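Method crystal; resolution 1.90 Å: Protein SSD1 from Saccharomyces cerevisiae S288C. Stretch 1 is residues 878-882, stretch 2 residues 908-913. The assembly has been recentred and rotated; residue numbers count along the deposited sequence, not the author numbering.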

# COMPACT_ATOMS: atom_id res chain seq x y z
N ASN A 878 -29.67 -7.85 -31.85
CA ASN A 878 -28.91 -7.67 -30.62
C ASN A 878 -27.67 -8.57 -30.62
O ASN A 878 -27.78 -9.78 -30.81
CB ASN A 878 -29.77 -7.95 -29.39
CG ASN A 878 -30.74 -6.82 -29.09
OD1 ASN A 878 -30.39 -5.65 -29.22
ND2 ASN A 878 -31.95 -7.17 -28.67
N TYR A 879 -26.51 -7.96 -30.42
CA TYR A 879 -25.22 -8.67 -30.37
C TYR A 879 -24.75 -8.62 -28.92
O TYR A 879 -24.09 -7.67 -28.49
CB TYR A 879 -24.23 -8.02 -31.34
CG TYR A 879 -24.71 -8.08 -32.77
CD1 TYR A 879 -25.57 -7.10 -33.27
CD2 TYR A 879 -24.34 -9.12 -33.62
CE1 TYR A 879 -26.03 -7.15 -34.58
CE2 TYR A 879 -24.79 -9.17 -34.93
CZ TYR A 879 -25.64 -8.19 -35.40
OH TYR A 879 -26.10 -8.23 -36.70
N ILE A 880 -25.06 -9.68 -28.18
CA ILE A 880 -25.02 -9.67 -26.72
C ILE A 880 -23.79 -10.42 -26.22
O ILE A 880 -23.51 -11.54 -26.67
CB ILE A 880 -26.30 -10.29 -26.13
CG1 ILE A 880 -27.53 -9.53 -26.62
CG2 ILE A 880 -26.22 -10.33 -24.61
CD1 ILE A 880 -28.84 -10.09 -26.11
N GLN A 881 -23.06 -9.80 -25.29
CA GLN A 881 -22.01 -10.46 -24.53
C GLN A 881 -22.40 -10.47 -23.06
O GLN A 881 -22.79 -9.43 -22.52
CB GLN A 881 -20.66 -9.75 -24.71
CG GLN A 881 -19.51 -10.44 -23.96
CD GLN A 881 -18.22 -9.66 -24.02
OE1 GLN A 881 -18.18 -8.53 -24.51
NE2 GLN A 881 -17.14 -10.26 -23.52
N GLU A 882 -22.29 -11.63 -22.42
CA GLU A 882 -22.58 -11.76 -21.00
C GLU A 882 -21.31 -11.58 -20.19
O GLU A 882 -20.28 -12.20 -20.49
CB GLU A 882 -23.20 -13.12 -20.68
CG GLU A 882 -24.37 -13.51 -21.56
CD GLU A 882 -25.01 -14.81 -21.12
OE1 GLU A 882 -24.38 -15.56 -20.34
OE2 GLU A 882 -26.15 -15.09 -21.56
N ALA A 908 -13.06 -3.72 -22.68
CA ALA A 908 -13.38 -5.04 -23.18
C ALA A 908 -13.19 -5.09 -24.69
O ALA A 908 -13.55 -4.16 -25.41
CB ALA A 908 -14.82 -5.42 -22.84
N LEU A 909 -12.62 -6.20 -25.15
CA LEU A 909 -12.56 -6.50 -26.58
C LEU A 909 -13.98 -6.70 -27.10
O LEU A 909 -14.80 -7.36 -26.46
CB LEU A 909 -11.72 -7.76 -26.80
CG LEU A 909 -11.42 -8.20 -28.23
CD1 LEU A 909 -10.45 -7.24 -28.89
CD2 LEU A 909 -10.86 -9.62 -28.26
N ASN A 910 -14.28 -6.09 -28.24
CA ASN A 910 -15.57 -6.32 -28.88
C ASN A 910 -15.58 -7.70 -29.53
O ASN A 910 -14.92 -7.90 -30.56
CB ASN A 910 -15.86 -5.23 -29.92
CG ASN A 910 -17.25 -5.36 -30.53
OD1 ASN A 910 -17.92 -6.38 -30.37
ND2 ASN A 910 -17.68 -4.34 -31.25
N PRO A 911 -16.34 -8.66 -29.00
CA PRO A 911 -16.35 -9.99 -29.62
C PRO A 911 -17.06 -10.02 -30.96
O PRO A 911 -16.94 -11.02 -31.68
CB PRO A 911 -17.07 -10.86 -28.59
CG PRO A 911 -17.96 -9.92 -27.87
CD PRO A 911 -17.29 -8.57 -27.87
N PHE A 912 -17.81 -8.97 -31.32
CA PHE A 912 -18.47 -8.91 -32.62
C PHE A 912 -17.75 -7.98 -33.59
O PHE A 912 -18.40 -7.33 -34.43
CB PHE A 912 -19.92 -8.46 -32.45
CG PHE A 912 -20.71 -9.35 -31.54
CD1 PHE A 912 -21.29 -10.51 -32.02
CD2 PHE A 912 -20.87 -9.02 -30.21
CE1 PHE A 912 -22.02 -11.33 -31.18
CE2 PHE A 912 -21.59 -9.84 -29.37
CZ PHE A 912 -22.17 -10.99 -29.85
N MET A 913 -16.43 -7.92 -33.51
CA MET A 913 -15.61 -7.22 -34.48
C MET A 913 -15.30 -8.15 -35.65
O MET A 913 -15.31 -9.38 -35.51
CB MET A 913 -14.31 -6.71 -33.84
CG MET A 913 -13.42 -7.82 -33.29
SD MET A 913 -11.91 -7.19 -32.53
CE MET A 913 -11.16 -6.41 -33.97
O HOH W 1 -14.39 -8.97 -24.08

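A strand, 878-882, and a turn-bearing loop, 908-913, meet through a small, mostly apolar contact centred on the ring of Phe912, with no direct hydrogen bond between them and one water as the polar link. Together the two sides bury 253 Å², and Phe912 gives the largest share. Its CA-to-CB bond points toward the strand, and with chi1 at -58° (m) the ring reaches the strand backbone, where CE2 lies 3.4 Å from Tyr879 C. Tyr879 CB sits over one face of this ring, 3.6 Å from its centroid and only 6° off the normal, a CH-pi contact in which a methylene packs squarely on the aromatic cloud; the closest side-chain atoms of these two residues are Tyr879 CB and Phe912 CD2, 3.7 Å apart. The Tyr879 side chain starts toward the loop, but its end leads away; the edge of its ring is turned toward the face of Phe912, with centroids 5.5 Å apart and planes at 71°. A flat phenyl group suits this place because it offers a face to Tyr879 and an edge to the backbone beyond: Ile880 O lies near the ring plane, 3.5 Å from Phe912 CZ. Ile880 itself takes part through its backbone, its side chain pointing away from the loop, as alternation along a strand would lead one to expect.

Gln881 returns toward the loop. Its chi1 and chi2 are both t, and the extended chain brings OE1 to 3.5 Å from Pro911 CD, a packing contact against the proline ring; OE1 is hydrogen-bonded elsewhere in the structure. The other amide atom, NE2, donates to water 1 at 3.1 Å, and that water donates to Leu909 O at 2.9 Å. The bridge carries the link across a gap too wide for a direct bond, and a long side chain ending in an amide can supply both the reach and the donor in this buried setting.

The loop is shaped by a type I turn from Asn910 to Met913. Asn910 OD1 accepts from Phe912 N at 2.8 Å, while the turn's backbone bond, Met913 N to Asn910 O at 3.3 Å, is weak. Pro911, at phi -71°, fits the second position of the turn, where its lack of an amide hydrogen costs no bond within the turn, and its CB points toward the strand. Asn910 thus helps to fix the backbone from which Phe912 projects, although it makes no contact with the strand itself.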